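Local coordinates for protein Bd0816 (Bdellovibrio bacteriovorus HD100, PDB 5CER) that probably acts as a serine-type D-Ala-D-Ala carboxypeptidase of the peptidase S13 family, removing the terminal D-alanine from peptidoglycan peptides, at residues D68-G73 with S180-N185; T124-T129 with L222-G227; L110-E115 with K142-T147. The protein carries 2 engineered substitutions. All coordinates share one frame; numbering follows the deposited sequence.

Interaction 1 (D68-G73 with S180-N185); sequences DLHVEG and SFLPKN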
loop_
_atom_site.group_PDB
_atom_site.type_symbol
_atom_site.label_atom_id
_atom_site.label_comp_id
_atom_site.label_asym_id
_atom_site.label_seq_id
_atom_site.Cartn_x
_atom_site.Cartn_y
_atom_site.Cartn_z
ATOM N N ASP A 68 35.791 -14.051 7.327
ATOM C CA ASP A 68 35.624 -12.622 7.115
ATOM C C ASP A 68 34.675 -12.488 5.912
ATOM O O ASP A 68 34.672 -13.338 5.009
ATOM C CB ASP A 68 36.944 -11.903 6.810
ATOM C CG ASP A 68 37.875 -11.751 8.045
ATOM O OD1 ASP A 68 37.404 -11.830 9.181
ATOM O OD2 ASP A 68 39.095 -11.568 7.850
ATOM N N LEU A 69 33.884 -11.425 5.920
ATOM C CA LEU A 69 32.928 -11.141 4.874
ATOM C C LEU A 69 33.038 -9.654 4.443
ATOM O O LEU A 69 32.913 -8.746 5.270
ATOM C CB LEU A 69 31.516 -11.421 5.386
ATOM C CG LEU A 69 30.321 -11.011 4.520
ATOM C CD1 LEU A 69 30.483 -11.448 3.064
ATOM C CD2 LEU A 69 29.078 -11.659 5.094
ATOM N N HIS A 70 33.249 -9.415 3.154
ATOM C CA HIS A 70 33.069 -8.079 2.587
ATOM C C HIS A 70 31.839 -8.101 1.674
ATOM O O HIS A 70 31.783 -8.896 0.726
ATOM C CB HIS A 70 34.294 -7.614 1.788
ATOM C CG HIS A 70 34.110 -6.266 1.177
ATOM N ND1 HIS A 70 34.037 -5.118 1.933
ATOM C CD2 HIS A 70 33.929 -5.882 -0.111
ATOM C CE1 HIS A 70 33.828 -4.079 1.140
ATOM N NE2 HIS A 70 33.780 -4.510 -0.109
ATOM N N VAL A 71 30.873 -7.218 1.946
ATOM C CA VAL A 71 29.671 -7.117 1.141
ATOM C C VAL A 71 29.899 -6.036 0.124
ATOM O O VAL A 71 30.055 -4.843 0.470
ATOM C CB VAL A 71 28.438 -6.753 2.008
ATOM C CG1 VAL A 71 27.159 -6.791 1.173
ATOM C CG2 VAL A 71 28.335 -7.694 3.210
ATOM N N GLU A 72 29.891 -6.447 -1.138
ATOM C CA GLU A 72 29.897 -5.525 -2.254
ATOM C C GLU A 72 28.433 -5.328 -2.640
ATOM O O GLU A 72 27.799 -6.228 -3.146
ATOM C CB GLU A 72 30.699 -6.083 -3.409
ATOM C CG GLU A 72 30.784 -5.183 -4.625
ATOM C CD GLU A 72 31.414 -5.865 -5.813
ATOM O OE1 GLU A 72 31.957 -6.952 -5.644
ATOM O OE2 GLU A 72 31.373 -5.312 -6.929
ATOM N N GLY A 73 27.931 -4.113 -2.454
ATOM C CA GLY A 73 26.481 -3.810 -2.566
ATOM C C GLY A 73 25.999 -3.568 -3.983
ATOM O O GLY A 73 26.790 -3.194 -4.846
ATOM N N SER A 180 32.273 -2.997 10.164
ATOM C CA SER A 180 32.705 -1.657 9.789
ATOM C C SER A 180 32.598 -1.402 8.302
ATOM O O SER A 180 32.471 -2.335 7.496
ATOM C CB SER A 180 34.128 -1.389 10.252
ATOM O OG SER A 180 35.001 -2.336 9.701
ATOM N N PHE A 181 32.600 -0.114 7.959
ATOM C CA PHE A 181 32.494 0.347 6.574
ATOM C C PHE A 181 33.850 0.197 5.910
ATOM O O PHE A 181 34.867 0.489 6.535
ATOM C CB PHE A 181 32.040 1.813 6.548
ATOM C CG PHE A 181 32.066 2.442 5.180
ATOM C CD1 PHE A 181 31.241 1.971 4.162
ATOM C CD2 PHE A 181 32.908 3.529 4.914
ATOM C CE1 PHE A 181 31.251 2.561 2.905
ATOM C CE2 PHE A 181 32.925 4.110 3.656
ATOM C CZ PHE A 181 32.095 3.620 2.650
ATOM N N LEU A 182 33.860 -0.256 4.658
ATOM C CA LEU A 182 35.080 -0.316 3.857
ATOM C C LEU A 182 34.734 -0.003 2.410
ATOM O O LEU A 182 34.094 -0.828 1.759
ATOM C CB LEU A 182 35.712 -1.700 3.956
ATOM C CG LEU A 182 36.988 -1.965 3.148
ATOM C CD1 LEU A 182 38.078 -0.960 3.512
ATOM C CD2 LEU A 182 37.487 -3.383 3.381
ATOM N N PRO A 183 35.120 1.192 1.910
ATOM C CA PRO A 183 34.736 1.575 0.540
ATOM C C PRO A 183 35.212 0.568 -0.476
ATOM O O PRO A 183 36.235 -0.108 -0.269
ATOM C CB PRO A 183 35.432 2.930 0.312
ATOM C CG PRO A 183 35.801 3.434 1.673
ATOM C CD PRO A 183 35.859 2.262 2.609
ATOM N N LYS A 184 34.490 0.499 -1.588
ATOM C CA LYS A 184 34.852 -0.396 -2.686
ATOM C C LYS A 184 36.262 -0.073 -3.221
ATOM O O LYS A 184 37.011 -0.981 -3.556
ATOM C CB LYS A 184 33.785 -0.354 -3.800
ATOM C CG LYS A 184 34.134 -1.195 -5.045
ATOM C CD LYS A 184 33.093 -1.100 -6.153
ATOM C CE LYS A 184 33.380 -2.116 -7.261
ATOM N NZ LYS A 184 32.663 -1.730 -8.505
ATOM N N ASN A 185 36.605 1.212 -3.277
ATOM C CA ASN A 185 37.966 1.648 -3.620
ATOM C C ASN A 185 39.109 0.978 -2.894
ATOM O O ASN A 185 40.176 0.783 -3.465
ATOM C CB ASN A 185 38.123 3.150 -3.378
ATOM C CG ASN A 185 38.022 3.954 -4.679
ATOM O OD1 ASN A 185 38.863 4.808 -5.046
ATOM N ND2 ASN A 185 36.988 3.637 -5.416
#
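H70 and E72, neighbours on one side of strand 67-72, meet L182 and K184 where the chain leaves strand 175-181. Both strands belong to a mixed six-stranded sheet, with strand 98-104 running parallel between them, so the contact passes over a whole strand and is made by side chains reaching across it. Along the exit, F181 turns its CB away from strand 67-72 and packs on I130 and A134 of helix 130-145. L182 comes next, with CB pointing toward the strand. Its carbonyl O lies at the edge of the H70 imidazole and in the ring plane, 3.3 Å from CE1, while its CD2 methyl sits 4.1 Å from H70 ND1; the two side chains cross at about a right angle. The ring gets there because CG is anti to the backbone N (chi1 179°), which swings it out toward L182. Its rotation is further fixed by a hydrogen bond between H70 ND1 and T103 OG1 on the intervening strand and by stacking with Y187. Past P183, K184 opens a short 3-10 segment, its backbone N bonded to E106 OE1. Its extended chain crosses the E72 side chain obliquely; E72 OE1 is already bonded to H58 NE2. The opposite charges probably attract, though too far apart for a salt bridge: K184 NZ stands 4.1 Å from E72 OE2, and K184 CE comes nearer that oxygen, at 3.8 Å.

Interaction 2 (T124-T129 with L222-G227); sequences TPRYET and LYWNLG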
loop_
_atom_site.group_PDB
_atom_site.type_symbol
_atom_site.label_atom_id
_atom_site.label_comp_id
_atom_site.label_asym_id
_atom_site.label_seq_id
_atom_site.Cartn_x
_atom_site.Cartn_y
_atom_site.Cartn_z
ATOM N N THR A 124 11.157 8.566 4.234
ATOM C CA THR A 124 12.327 7.723 4.041
ATOM C C THR A 124 13.595 8.470 4.499
ATOM O O THR A 124 13.816 9.617 4.087
ATOM C CB THR A 124 12.461 7.292 2.585
ATOM O OG1 THR A 124 11.312 6.545 2.236
ATOM C CG2 THR A 124 13.704 6.417 2.372
ATOM N N PRO A 125 14.418 7.822 5.363
ATOM C CA PRO A 125 15.697 8.438 5.758
ATOM C C PRO A 125 16.572 8.757 4.560
ATOM O O PRO A 125 16.681 7.949 3.659
ATOM C CB PRO A 125 16.352 7.386 6.635
ATOM C CG PRO A 125 15.206 6.628 7.198
ATOM C CD PRO A 125 14.232 6.544 6.050
ATOM N N ARG A 126 17.066 9.989 4.535
ATOM C CA ARG A 126 17.913 10.450 3.479
ATOM C C ARG A 126 19.252 10.761 4.051
ATOM O O ARG A 126 19.379 11.677 4.880
ATOM C CB ARG A 126 17.330 11.679 2.817
ATOM C CG ARG A 126 18.202 12.125 1.668
ATOM C CD ARG A 126 17.415 12.777 0.537
ATOM N NE ARG A 126 17.011 14.135 0.864
ATOM C CZ ARG A 126 16.398 14.966 0.018
ATOM N NH1 ARG A 126 16.140 14.583 -1.237
ATOM N NH2 ARG A 126 16.054 16.186 0.422
ATOM N N TYR A 127 20.264 10.028 3.597
ATOM C CA TYR A 127 21.624 10.213 4.085
ATOM C C TYR A 127 22.354 11.232 3.218
ATOM O O TYR A 127 22.558 11.004 2.044
ATOM C CB TYR A 127 22.357 8.851 4.156
ATOM C CG TYR A 127 21.557 7.866 4.977
ATOM C CD1 TYR A 127 21.474 8.002 6.389
ATOM C CD2 TYR A 127 20.838 6.866 4.368
ATOM C CE1 TYR A 127 20.711 7.130 7.142
ATOM C CE2 TYR A 127 20.087 5.985 5.117
ATOM C CZ TYR A 127 20.009 6.129 6.496
ATOM O OH TYR A 127 19.257 5.247 7.230
ATOM N N GLU A 128 22.798 12.317 3.842
ATOM C CA GLU A 128 23.415 13.401 3.116
ATOM C C GLU A 128 24.864 13.036 2.810
ATOM O O GLU A 128 25.386 13.402 1.766
ATOM C CB GLU A 128 23.396 14.708 3.936
ATOM C CG GLU A 128 23.249 15.928 3.064
ATOM C CD GLU A 128 23.127 17.240 3.834
ATOM O OE1 GLU A 128 21.999 17.579 4.270
ATOM O OE2 GLU A 128 24.153 17.949 3.960
ATOM N N THR A 129 25.553 12.434 3.772
ATOM C CA THR A 129 26.917 11.966 3.553
ATOM C C THR A 129 26.917 10.437 3.552
ATOM O O THR A 129 26.007 9.798 4.061
ATOM C CB THR A 129 27.917 12.514 4.603
ATOM O OG1 THR A 129 27.661 11.949 5.894
ATOM C CG2 THR A 129 27.849 14.047 4.677
ATOM N N LEU A 222 14.635 3.685 -4.965
ATOM C CA LEU A 222 14.676 3.515 -6.441
ATOM C C LEU A 222 14.975 4.855 -7.099
ATOM O O LEU A 222 15.884 4.940 -7.944
ATOM C CB LEU A 222 13.372 2.939 -7.001
ATOM C CG LEU A 222 13.272 1.425 -6.854
ATOM C CD1 LEU A 222 11.854 0.942 -7.109
ATOM C CD2 LEU A 222 14.260 0.721 -7.749
ATOM N N TYR A 223 14.240 5.900 -6.675
ATOM C CA TYR A 223 14.405 7.243 -7.213
ATOM C C TYR A 223 15.869 7.728 -7.089
ATOM O O TYR A 223 16.466 8.164 -8.080
ATOM C CB TYR A 223 13.408 8.171 -6.505
ATOM C CG TYR A 223 13.307 9.612 -6.967
ATOM C CD1 TYR A 223 12.427 9.976 -7.956
ATOM C CD2 TYR A 223 14.034 10.627 -6.338
ATOM C CE1 TYR A 223 12.301 11.303 -8.346
ATOM C CE2 TYR A 223 13.900 11.958 -6.722
ATOM C CZ TYR A 223 13.038 12.292 -7.729
ATOM O OH TYR A 223 12.903 13.600 -8.140
ATOM N N TRP A 224 16.459 7.594 -5.904
ATOM C CA TRP A 224 17.889 7.964 -5.705
ATOM C C TRP A 224 18.808 7.075 -6.521
ATOM O O TRP A 224 19.699 7.585 -7.170
ATOM C CB TRP A 224 18.344 7.969 -4.216
ATOM C CG TRP A 224 17.542 8.881 -3.388
ATOM C CD1 TRP A 224 17.097 10.115 -3.727
ATOM C CD2 TRP A 224 17.050 8.632 -2.102
ATOM N NE1 TRP A 224 16.354 10.649 -2.739
ATOM C CE2 TRP A 224 16.315 9.761 -1.711
ATOM C CE3 TRP A 224 17.183 7.571 -1.205
ATOM C CZ2 TRP A 224 15.693 9.866 -0.459
ATOM C CZ3 TRP A 224 16.563 7.672 0.048
ATOM C CH2 TRP A 224 15.822 8.808 0.400
ATOM N N ASN A 225 18.551 5.766 -6.512
ATOM C CA ASN A 225 19.340 4.799 -7.281
ATOM C C ASN A 225 19.335 5.085 -8.750
ATOM O O ASN A 225 20.355 4.881 -9.403
ATOM C CB ASN A 225 18.820 3.368 -7.112
ATOM C CG ASN A 225 19.149 2.779 -5.758
ATOM O OD1 ASN A 225 19.848 3.372 -4.966
ATOM N ND2 ASN A 225 18.611 1.593 -5.491
ATOM N N LEU A 226 18.203 5.568 -9.274
ATOM C CA LEU A 226 18.116 5.912 -10.700
ATOM C C LEU A 226 18.768 7.259 -11.058
ATOM O O LEU A 226 18.810 7.614 -12.254
ATOM C CB LEU A 226 16.664 5.845 -11.204
ATOM C CG LEU A 226 16.101 4.419 -11.130
ATOM C CD1 LEU A 226 14.561 4.397 -11.151
ATOM C CD2 LEU A 226 16.664 3.510 -12.216
ATOM N N GLY A 227 19.216 8.020 -10.060
ATOM C CA GLY A 227 19.853 9.296 -10.306
ATOM C C GLY A 227 19.186 10.499 -9.708
ATOM O O GLY A 227 19.659 11.615 -9.880
#
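The last turn of helix 216-225 presents W224 to the irregular T124-T129 loop, and the indole alone makes the contact on the helix side. Its six-membered ring takes up three successive loop residues, all approaching obliquely. The T124 methyl CG2 lies 3.8 Å from W224 CH2, and the carbonyl O of P125 comes to 3.5 Å from that same carbon. R126 lays its aliphatic part across the indole at about a right angle, with CD 3.5 Å from W224 CZ2. Beyond CD the chain bends, and the guanidinium brings its edge round toward W224 NE1, its plane 40° from that of the indole; this arginine is poorly ordered, so its far end is less certain. No hydrogen bond crosses the contact. T124 OG1 instead bonds to D220 OD2, one turn earlier on the same helix, a polar tie beside the indole packing. G227, with positive phi, closes the helix in a Schellman motif, its N bonded to W224 O at 3.0 Å. The T124-T129 loop leads into helix 130-145, with T129 OG1 capping Q132 N, while L222 packs on helix 203-213 and L226, at the helix end, on helix 35-47.

Interaction 3 (L110-E115 with K142-T147); sequences LDWLAE and KESFST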
loop_
_atom_site.group_PDB
_atom_site.type_symbol
_atom_site.label_atom_id
_atom_site.label_comp_id
_atom_site.label_asym_id
_atom_site.label_seq_id
_atom_site.Cartn_x
_atom_site.Cartn_y
_atom_site.Cartn_z
ATOM N N LEU A 110 20.947 -1.438 3.900
ATOM C CA LEU A 110 20.262 -2.323 4.805
ATOM C C LEU A 110 19.410 -1.463 5.743
ATOM O O LEU A 110 19.954 -0.639 6.516
ATOM C CB LEU A 110 21.240 -3.174 5.603
ATOM C CG LEU A 110 20.641 -4.208 6.572
ATOM C CD1 LEU A 110 19.957 -5.351 5.852
ATOM C CD2 LEU A 110 21.709 -4.733 7.517
ATOM N N ASP A 111 18.089 -1.599 5.590
ATOM C CA ASP A 111 17.134 -1.048 6.557
ATOM C C ASP A 111 16.208 -2.178 6.962
ATOM O O ASP A 111 15.468 -2.713 6.132
ATOM C CB ASP A 111 16.358 0.106 5.981
ATOM C CG ASP A 111 15.524 0.791 7.012
ATOM O OD1 ASP A 111 14.771 0.113 7.736
ATOM O OD2 ASP A 111 15.590 2.024 7.103
ATOM N N TRP A 112 16.366 -2.603 8.212
ATOM C CA TRP A 112 15.725 -3.813 8.748
ATOM C C TRP A 112 14.222 -3.826 8.467
ATOM O O TRP A 112 13.697 -4.848 8.064
ATOM C CB TRP A 112 15.956 -3.932 10.281
ATOM C CG TRP A 112 15.729 -5.319 10.818
ATOM C CD1 TRP A 112 14.745 -5.735 11.674
ATOM C CD2 TRP A 112 16.487 -6.488 10.471
ATOM N NE1 TRP A 112 14.877 -7.078 11.907
ATOM C CE2 TRP A 112 15.937 -7.559 11.173
ATOM C CE3 TRP A 112 17.595 -6.717 9.641
ATOM C CZ2 TRP A 112 16.465 -8.842 11.085
ATOM C CZ3 TRP A 112 18.118 -7.983 9.571
ATOM C CH2 TRP A 112 17.562 -9.024 10.298
ATOM N N LEU A 113 13.589 -2.663 8.603
ATOM C CA LEU A 113 12.162 -2.538 8.443
ATOM C C LEU A 113 11.731 -2.047 7.041
ATOM O O LEU A 113 10.610 -1.578 6.894
ATOM C CB LEU A 113 11.605 -1.624 9.526
ATOM C CG LEU A 113 12.001 -1.989 10.990
ATOM C CD1 LEU A 113 11.507 -0.946 11.961
ATOM C CD2 LEU A 113 11.452 -3.356 11.361
ATOM N N ALA A 114 12.549 -2.315 6.010
ATOM C CA ALA A 114 12.225 -2.013 4.613
ATOM C C ALA A 114 10.798 -2.375 4.139
ATOM O O ALA A 114 10.215 -1.647 3.361
ATOM C CB ALA A 114 13.253 -2.665 3.700
ATOM N N GLU A 115 10.285 -3.520 4.547
ATOM C CA GLU A 115 8.981 -3.973 4.143
ATOM C C GLU A 115 7.942 -3.841 5.259
ATOM O O GLU A 115 6.876 -4.493 5.185
ATOM C CB GLU A 115 9.034 -5.431 3.719
ATOM C CG GLU A 115 9.921 -5.744 2.540
ATOM C CD GLU A 115 9.748 -7.212 2.143
ATOM O OE1 GLU A 115 8.713 -7.551 1.498
ATOM O OE2 GLU A 115 10.618 -8.019 2.534
ATOM N N LYS A 142 24.415 -4.314 13.444
ATOM C CA LYS A 142 24.767 -4.551 14.830
ATOM C C LYS A 142 23.567 -4.942 15.669
ATOM O O LYS A 142 23.637 -5.901 16.440
ATOM C CB LYS A 142 25.415 -3.293 15.396
ATOM C CG LYS A 142 26.548 -3.549 16.321
ATOM C CD LYS A 142 26.895 -2.300 17.116
ATOM C CE LYS A 142 28.250 -1.790 16.656
ATOM N NZ LYS A 142 29.343 -2.461 17.417
ATOM N N GLU A 143 22.471 -4.204 15.520
ATOM C CA GLU A 143 21.303 -4.376 16.354
ATOM C C GLU A 143 20.338 -5.451 15.884
ATOM O O GLU A 143 19.605 -5.999 16.712
ATOM C CB GLU A 143 20.554 -3.031 16.508
ATOM C CG GLU A 143 21.372 -2.013 17.293
ATOM C CD GLU A 143 20.717 -0.637 17.449
ATOM O OE1 GLU A 143 19.673 -0.348 16.823
ATOM O OE2 GLU A 143 21.274 0.158 18.231
ATOM N N SER A 144 20.277 -5.703 14.570
ATOM C CA SER A 144 19.225 -6.588 13.996
ATOM C C SER A 144 19.767 -7.812 13.293
ATOM O O SER A 144 19.378 -8.926 13.648
ATOM C CB SER A 144 18.319 -5.813 13.046
ATOM O OG SER A 144 17.762 -4.661 13.667
ATOM N N PHE A 145 20.672 -7.611 12.314
ATOM C CA PHE A 145 21.318 -8.725 11.588
ATOM C C PHE A 145 22.100 -9.694 12.518
ATOM O O PHE A 145 22.076 -10.903 12.288
ATOM C CB PHE A 145 22.256 -8.211 10.492
ATOM C CG PHE A 145 22.789 -9.295 9.588
ATOM C CD1 PHE A 145 23.882 -10.069 9.946
ATOM C CD2 PHE A 145 22.162 -9.558 8.381
ATOM C CE1 PHE A 145 24.354 -11.057 9.098
ATOM C CE2 PHE A 145 22.608 -10.572 7.540
ATOM C CZ PHE A 145 23.704 -11.301 7.884
ATOM N N SER A 146 22.758 -9.165 13.547
ATOM C CA SER A 146 23.600 -9.943 14.459
ATOM C C SER A 146 22.925 -10.437 15.735
ATOM O O SER A 146 23.519 -11.223 16.470
ATOM C CB SER A 146 24.744 -9.080 14.934
ATOM O OG SER A 146 25.523 -8.646 13.863
ATOM N N THR A 147 21.723 -9.974 16.043
ATOM C CA THR A 147 21.076 -10.374 17.290
ATOM C C THR A 147 20.311 -11.684 17.097
ATOM O O THR A 147 20.143 -12.157 15.962
ATOM C CB THR A 147 20.166 -9.251 17.859
ATOM O OG1 THR A 147 19.377 -8.670 16.812
ATOM C CG2 THR A 147 20.976 -8.143 18.537
#
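A chi1 of -161° carries the W112 indole away from its own backbone N and across to helix 130-145, whose backbone points S144 CB at the ring; the S144 chi1 of -54°, with OG anti to the carbonyl carbon, sets where the hydroxyl falls. The result is a CH-pi contact: S144 CB stands 3.4 Å from the centroid of the five-membered ring of W112, 18° off the ring normal. Its nearest ring atom is CD2 of W112, at 3.2 Å. The hydroxyl lies over the same face, with S144 OG 3.6 Å from W112 CG, near the ring's attachment to CB. Farther along this face, the backbone N of F145 is 3.8 Å from W112 CZ3, and F145 CB adds apolar packing there. Both residues lie near the end of the helix, in a wider pi-type turn. The loop that carries W112 is itself tightly folded. D111 to A114 form a type I turn closed by A114 N to D111 O, and D111 OD1 accepts from L113 N at 3.1 Å in an Asx turn. D111 OD2 makes a salt bridge to R119, and W112 N bonds to N140 OD1 of the same helix. Polar bonds thus hold the backbone under W112, whereas the ring, also touched by R81 and S84 of helix 81-93, is held mainly by dispersion and CH-pi contact.

Overall arrangement
The three contacts form a rough triangle, with centres about 17 to 19 Å apart, and do not touch; between interactions 2 and 3 the nearest atoms are about 5 Å apart. Interactions 2 and 3 both use the long loop leading into helix 130-145: interaction 3 ties its early part to the end of that helix, interaction 2 its late part to helix 216-225. Interaction 1 belongs to the mixed sheet and lies farthest from the chain's centre. Each contact is partly buried and crossed by no hydrogen bond, yet the chemistry differs. Interaction 1 runs from a buried histidine to a partly exposed glutamate and an exposed lysine. Interactions 2 and 3 each rest on one tryptophan, met obliquely in the former and over its face in the latter.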